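Local coordinates for glutathione S-transferase 2 (Onchocerca volvulus, PDB 1TU7), which conjugates glutathione to electrophilic compounds as a homodimeric pi-class transferase and appears central to the parasite's detoxification system, at residues L141-F155 with L175-L188. Residues are numbered along the deposited sequence; the frame is centred on the assembly and turned at random.
Unlike the reference sequence in segment 175-188: V177 (reference Ala).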
loop_
_atom_site.group_PDB
_atom_site.type_symbol
_atom_site.label_atom_id
_atom_site.label_comp_id
_atom_site.label_asym_id
_atom_site.label_seq_id
_atom_site.Cartn_x
_atom_site.Cartn_y
_atom_site.Cartn_z
ATOM N N LEU A 141 14.024 -17.001 5.870
ATOM C CA LEU A 141 13.404 -15.689 5.671
ATOM C C LEU A 141 12.453 -15.717 4.481
ATOM O O LEU A 141 12.291 -16.738 3.785
ATOM C CB LEU A 141 14.482 -14.613 5.512
ATOM C CG LEU A 141 15.512 -14.573 6.663
ATOM C CD1 LEU A 141 16.704 -13.663 6.331
ATOM C CD2 LEU A 141 14.819 -14.172 7.953
ATOM N N ILE A 142 11.822 -14.587 4.161
ATOM C CA ILE A 142 10.820 -14.604 3.111
ATOM C C ILE A 142 11.399 -15.041 1.768
ATOM O O ILE A 142 10.767 -15.792 1.046
ATOM C CB ILE A 142 10.097 -13.241 3.058
ATOM C CG1 ILE A 142 9.131 -13.123 4.241
ATOM C CG2 ILE A 142 9.323 -13.052 1.765
ATOM C CD1 ILE A 142 8.620 -11.730 4.475
ATOM N N LEU A 143 12.615 -14.617 1.447
ATOM C CA LEU A 143 13.233 -15.028 0.179
ATOM C C LEU A 143 14.093 -16.269 0.309
ATOM O O LEU A 143 14.689 -16.716 -0.682
ATOM C CB LEU A 143 14.057 -13.892 -0.435
ATOM C CG LEU A 143 13.214 -12.770 -1.039
ATOM C CD1 LEU A 143 14.145 -11.647 -1.576
ATOM C CD2 LEU A 143 12.279 -13.319 -2.130
ATOM N N GLY A 144 14.142 -16.842 1.511
ATOM C CA GLY A 144 15.066 -17.934 1.816
ATOM C C GLY A 144 16.228 -17.467 2.672
ATOM O O GLY A 144 16.050 -17.139 3.836
ATOM N N ASP A 145 17.439 -17.427 2.116
ATOM C CA ASP A 145 18.619 -17.105 2.917
ATOM C C ASP A 145 18.935 -15.614 3.057
ATOM O O ASP A 145 19.772 -15.240 3.860
ATOM C CB ASP A 145 19.849 -17.790 2.307
ATOM C CG ASP A 145 19.861 -19.255 2.555
ATOM O OD1 ASP A 145 20.780 -19.914 1.998
ATOM O OD2 ASP A 145 19.033 -19.833 3.298
ATOM N N LYS A 146 18.290 -14.784 2.254
ATOM C CA LYS A 146 18.658 -13.386 2.162
ATOM C C LYS A 146 17.511 -12.542 2.638
ATOM O O LYS A 146 16.366 -12.729 2.240
ATOM C CB LYS A 146 19.026 -13.041 0.741
ATOM C CG LYS A 146 20.336 -13.715 0.337
ATOM C CD LYS A 146 20.597 -13.655 -1.137
ATOM C CE LYS A 146 21.817 -14.495 -1.475
ATOM N NZ LYS A 146 21.702 -14.978 -2.882
ATOM N N ILE A 147 17.851 -11.590 3.491
ATOM C CA ILE A 147 16.874 -10.709 4.080
ATOM C C ILE A 147 16.366 -9.700 3.075
ATOM O O ILE A 147 17.081 -9.289 2.151
ATOM C CB ILE A 147 17.469 -10.040 5.345
ATOM C CG1 ILE A 147 16.332 -9.410 6.187
ATOM C CG2 ILE A 147 18.599 -9.037 4.992
ATOM C CD1 ILE A 147 16.374 -9.711 7.613
ATOM N N SER A 148 15.115 -9.313 3.259
ATOM C CA SER A 148 14.478 -8.299 2.440
ATOM C C SER A 148 13.644 -7.389 3.314
ATOM O O SER A 148 13.387 -7.700 4.482
ATOM C CB SER A 148 13.578 -8.926 1.381
ATOM O OG SER A 148 12.475 -9.621 1.973
ATOM N N TYR A 149 13.144 -6.300 2.748
ATOM C CA TYR A 149 12.397 -5.375 3.570
ATOM C C TYR A 149 11.142 -6.017 4.146
ATOM O O TYR A 149 10.701 -5.636 5.234
ATOM C CB TYR A 149 12.049 -4.094 2.843
ATOM C CG TYR A 149 11.090 -4.199 1.683
ATOM C CD1 TYR A 149 9.725 -4.002 1.872
ATOM C CD2 TYR A 149 11.535 -4.442 0.385
ATOM C CE1 TYR A 149 8.836 -4.070 0.841
ATOM C CE2 TYR A 149 10.632 -4.470 -0.678
ATOM C CZ TYR A 149 9.284 -4.286 -0.446
ATOM O OH TYR A 149 8.408 -4.304 -1.519
ATOM N N ALA A 150 10.557 -6.967 3.416
ATOM C CA ALA A 150 9.319 -7.568 3.846
ATOM C C ALA A 150 9.494 -8.354 5.133
ATOM O O ALA A 150 8.552 -8.449 5.910
ATOM C CB ALA A 150 8.726 -8.463 2.754
ATOM N N ASP A 151 10.690 -8.877 5.391
ATOM C CA ASP A 151 10.937 -9.570 6.648
ATOM C C ASP A 151 10.680 -8.701 7.863
ATOM O O ASP A 151 10.114 -9.165 8.869
ATOM C CB ASP A 151 12.367 -10.108 6.702
ATOM C CG ASP A 151 12.614 -11.192 5.715
ATOM O OD1 ASP A 151 11.859 -12.196 5.710
ATOM O OD2 ASP A 151 13.576 -11.101 4.937
ATOM N N TYR A 152 11.060 -7.440 7.802
ATOM C CA TYR A 152 10.843 -6.547 8.949
ATOM C C TYR A 152 9.378 -6.266 9.179
ATOM O O TYR A 152 8.921 -6.187 10.298
ATOM C CB TYR A 152 11.618 -5.228 8.777
ATOM C CG TYR A 152 13.105 -5.453 8.524
ATOM C CD1 TYR A 152 13.680 -5.102 7.293
ATOM C CD2 TYR A 152 13.916 -6.047 9.476
ATOM C CE1 TYR A 152 15.006 -5.311 7.069
ATOM C CE2 TYR A 152 15.258 -6.259 9.240
ATOM C CZ TYR A 152 15.782 -5.903 8.039
ATOM O OH TYR A 152 17.119 -6.119 7.808
ATOM N N ALA A 153 8.632 -6.092 8.097
ATOM C CA ALA A 153 7.206 -5.869 8.202
ATOM C C ALA A 153 6.512 -7.085 8.784
ATOM O O ALA A 153 5.674 -6.966 9.675
ATOM C CB ALA A 153 6.666 -5.528 6.853
ATOM N N LEU A 154 6.859 -8.269 8.285
ATOM C CA LEU A 154 6.253 -9.483 8.833
ATOM C C LEU A 154 6.612 -9.659 10.306
ATOM O O LEU A 154 5.771 -10.009 11.129
ATOM C CB LEU A 154 6.639 -10.709 8.014
ATOM C CG LEU A 154 6.062 -12.041 8.524
ATOM C CD1 LEU A 154 4.560 -12.058 8.493
ATOM C CD2 LEU A 154 6.616 -13.165 7.671
ATOM N N PHE A 155 7.887 -9.475 10.633
ATOM C CA PHE A 155 8.345 -9.575 12.006
ATOM C C PHE A 155 7.514 -8.680 12.920
ATOM O O PHE A 155 6.992 -9.119 13.952
ATOM C CB PHE A 155 9.835 -9.227 12.103
ATOM C CG PHE A 155 10.366 -9.165 13.516
ATOM C CD1 PHE A 155 11.172 -8.119 13.912
ATOM C CD2 PHE A 155 10.090 -10.167 14.433
ATOM C CE1 PHE A 155 11.666 -8.031 15.179
ATOM C CE2 PHE A 155 10.600 -10.105 15.710
ATOM C CZ PHE A 155 11.393 -9.041 16.083
ATOM N N LEU A 175 5.685 -19.472 11.085
ATOM C CA LEU A 175 5.619 -18.095 11.559
ATOM C C LEU A 175 6.250 -17.917 12.912
ATOM O O LEU A 175 6.946 -16.934 13.155
ATOM C CB LEU A 175 4.193 -17.604 11.585
ATOM C CG LEU A 175 3.489 -17.488 10.242
ATOM C CD1 LEU A 175 2.030 -17.068 10.423
ATOM C CD2 LEU A 175 4.209 -16.534 9.330
ATOM N N LYS A 176 5.989 -18.853 13.823
ATOM C CA LYS A 176 6.528 -18.774 15.176
ATOM C C LYS A 176 8.067 -18.811 15.109
ATOM O O LYS A 176 8.718 -17.993 15.764
ATOM C CB LYS A 176 5.983 -19.918 16.039
ATOM C CG LYS A 176 6.429 -19.824 17.511
ATOM C CD LYS A 176 5.952 -21.021 18.319
ATOM C CE LYS A 176 6.473 -20.997 19.732
ATOM N NZ LYS A 176 5.867 -19.920 20.516
ATOM N N VAL A 177 8.618 -19.721 14.302
ATOM C CA VAL A 177 10.072 -19.848 14.181
ATOM C C VAL A 177 10.675 -18.628 13.478
ATOM O O VAL A 177 11.740 -18.137 13.862
ATOM C CB VAL A 177 10.426 -21.159 13.447
ATOM C CG1 VAL A 177 11.893 -21.261 13.138
ATOM C CG2 VAL A 177 9.998 -22.300 14.330
ATOM N N PHE A 178 9.963 -18.123 12.473
ATOM C CA PHE A 178 10.415 -16.919 11.776
ATOM C C PHE A 178 10.486 -15.714 12.735
ATOM O O PHE A 178 11.443 -14.945 12.724
ATOM C CB PHE A 178 9.509 -16.610 10.576
ATOM C CG PHE A 178 9.733 -15.244 9.984
ATOM C CD1 PHE A 178 9.040 -14.129 10.458
ATOM C CD2 PHE A 178 10.647 -15.068 8.968
ATOM C CE1 PHE A 178 9.289 -12.885 9.921
ATOM C CE2 PHE A 178 10.880 -13.827 8.446
ATOM C CZ PHE A 178 10.197 -12.724 8.913
ATOM N N HIS A 179 9.437 -15.521 13.520
ATOM C CA HIS A 179 9.404 -14.419 14.457
ATOM C C HIS A 179 10.583 -14.520 15.425
ATOM O O HIS A 179 11.246 -13.518 15.690
ATOM C CB HIS A 179 8.053 -14.364 15.194
ATOM C CG HIS A 179 8.086 -13.540 16.431
ATOM N ND1 HIS A 179 7.790 -12.198 16.457
ATOM C CD2 HIS A 179 8.460 -13.871 17.688
ATOM C CE1 HIS A 179 7.965 -11.743 17.685
ATOM N NE2 HIS A 179 8.358 -12.745 18.451
ATOM N N GLN A 180 10.875 -15.714 15.906
ATOM C CA GLN A 180 11.970 -15.871 16.861
ATOM C C GLN A 180 13.296 -15.684 16.143
ATOM O O GLN A 180 14.217 -15.137 16.717
ATOM C CB GLN A 180 11.924 -17.249 17.566
ATOM C CG GLN A 180 12.889 -17.323 18.781
ATOM C CD GLN A 180 12.561 -16.290 19.863
ATOM O OE1 GLN A 180 11.436 -16.253 20.344
ATOM N NE2 GLN A 180 13.550 -15.451 20.254
ATOM N N ARG A 181 13.389 -16.142 14.900
ATOM C CA ARG A 181 14.627 -15.998 14.134
ATOM C C ARG A 181 14.984 -14.533 13.937
ATOM O O ARG A 181 16.138 -14.127 14.087
ATOM C CB ARG A 181 14.474 -16.700 12.792
ATOM C CG ARG A 181 15.695 -16.616 11.913
ATOM C CD ARG A 181 15.551 -17.343 10.594
ATOM N NE ARG A 181 15.153 -18.736 10.760
ATOM C CZ ARG A 181 15.909 -19.733 11.238
ATOM N NH1 ARG A 181 15.375 -20.951 11.316
ATOM N NH2 ARG A 181 17.180 -19.547 11.627
ATOM N N MET A 182 13.970 -13.725 13.622
ATOM C CA MET A 182 14.183 -12.295 13.460
ATOM C C MET A 182 14.607 -11.629 14.758
ATOM O O MET A 182 15.544 -10.812 14.794
ATOM C CB MET A 182 12.903 -11.655 12.931
ATOM C CG MET A 182 12.674 -12.016 11.463
ATOM S SD MET A 182 13.847 -11.283 10.277
ATOM C CE MET A 182 13.442 -9.541 10.457
ATOM N N LYS A 183 13.937 -12.005 15.837
ATOM C CA LYS A 183 14.197 -11.409 17.141
ATOM C C LYS A 183 15.600 -11.783 17.609
ATOM O O LYS A 183 16.207 -11.064 18.383
ATOM C CB LYS A 183 13.158 -11.869 18.164
ATOM C CG LYS A 183 13.060 -10.989 19.403
ATOM C CD LYS A 183 11.875 -11.434 20.248
ATOM C CE LYS A 183 11.933 -10.967 21.698
ATOM N NZ LYS A 183 10.674 -11.387 22.381
ATOM N N ASP A 184 16.122 -12.899 17.111
ATOM C CA ASP A 184 17.441 -13.381 17.522
ATOM C C ASP A 184 18.563 -12.741 16.725
ATOM O O ASP A 184 19.750 -12.896 17.072
ATOM C CB ASP A 184 17.523 -14.896 17.367
ATOM C CG ASP A 184 16.817 -15.650 18.465
ATOM O OD1 ASP A 184 16.639 -16.877 18.281
ATOM O OD2 ASP A 184 16.417 -15.110 19.507
ATOM N N ARG A 185 18.254 -12.032 15.640
ATOM C CA ARG A 185 19.302 -11.310 14.935
ATOM C C ARG A 185 19.918 -10.324 15.915
ATOM O O ARG A 185 19.189 -9.657 16.627
ATOM C CB ARG A 185 18.743 -10.614 13.713
ATOM C CG ARG A 185 18.186 -11.603 12.697
ATOM C CD ARG A 185 17.453 -10.962 11.558
ATOM N NE ARG A 185 18.303 -10.149 10.697
ATOM C CZ ARG A 185 18.991 -10.596 9.658
ATOM N NH1 ARG A 185 18.968 -11.866 9.332
ATOM N NH2 ARG A 185 19.669 -9.742 8.923
ATOM N N PRO A 186 21.240 -10.276 16.037
ATOM C CA PRO A 186 21.824 -9.552 17.170
ATOM C C PRO A 186 21.403 -8.091 17.353
ATOM O O PRO A 186 21.148 -7.672 18.487
ATOM C CB PRO A 186 23.318 -9.654 16.907
ATOM C CG PRO A 186 23.444 -10.983 16.259
ATOM C CD PRO A 186 22.282 -10.963 15.237
ATOM N N LYS A 187 21.321 -7.326 16.269
ATOM C CA LYS A 187 20.977 -5.926 16.397
ATOM C C LYS A 187 19.498 -5.816 16.820
ATOM O O LYS A 187 19.140 -4.920 17.578
ATOM C CB LYS A 187 21.262 -5.151 15.093
ATOM C CG LYS A 187 22.765 -5.053 14.804
ATOM C CD LYS A 187 23.134 -4.922 13.332
ATOM C CE LYS A 187 24.640 -5.204 13.080
ATOM N NZ LYS A 187 24.986 -6.592 12.580
ATOM N N LEU A 188 18.661 -6.718 16.333
ATOM C CA LEU A 188 17.242 -6.699 16.714
ATOM C C LEU A 188 17.018 -7.200 18.109
ATOM O O LEU A 188 16.163 -6.699 18.801
ATOM C CB LEU A 188 16.387 -7.489 15.712
ATOM C CG LEU A 188 16.345 -6.924 14.302
ATOM C CD1 LEU A 188 15.389 -7.684 13.427
ATOM C CD2 LEU A 188 15.979 -5.457 14.285
#
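L141 meets the second segment with both methyls: CD2 lies 3.8 Å from M182 SD and also packs against the F178 ring, whereas CD1 comes obliquely near R185 NH1. Further on, I147 reaches R185 from the opposite direction; its CD1 sits 3.4 Å from R185 CZ, over the centre of one guanidinium face, while R185 NH2 makes a salt bridge with D23. D151 is a buried carboxylate. Its OD1 accepts the backbone N-H of I142 (2.8 Å, through the syn lone pair) and its OD2 is met on the anti side, tilted somewhat out of the carboxylate plane, by the N-H of S148, so two bonds fix the carboxylate's rotation and tie the 141-148 loop to the first turn of the helix. The S148 N to D151 OD2 bond is the side-chain half of a capping box at the start of helix 149-155, and I147 packing on the Y152 ring is consistent with the hydrophobic staple known at this helix start in GSTs. OD1 of D151 also lies at the edge of the F178 ring. The Y152 ring takes the M182 methyl, CE, obliquely at CD2 (3.7 Å), because the methionine chain folds back at both of its outer torsions. L154 covers one face of F178, its CD2 3.9 Å from the ring centroid and 26° off the normal. F155 loses the most surface to the other segment, 135 Å²: with CG anti to the backbone N (chi1 174°), its ring enters as a knob among H179, M182, K183 and L188, and M182 CB stands over one face, 3.8 Å from the centroid. No hydrogen bond crosses the contact, so packing carries it. Helices 149-155 and 175-183 cross at -109°, axes 10.0 Å apart, inside the all-helical C-terminal domain. Helix 81-107 borders L143 and S148, and helix 15-23 of the thioredoxin-like domain adjoins Y152 and L188, placing this crossing beside the domain interface.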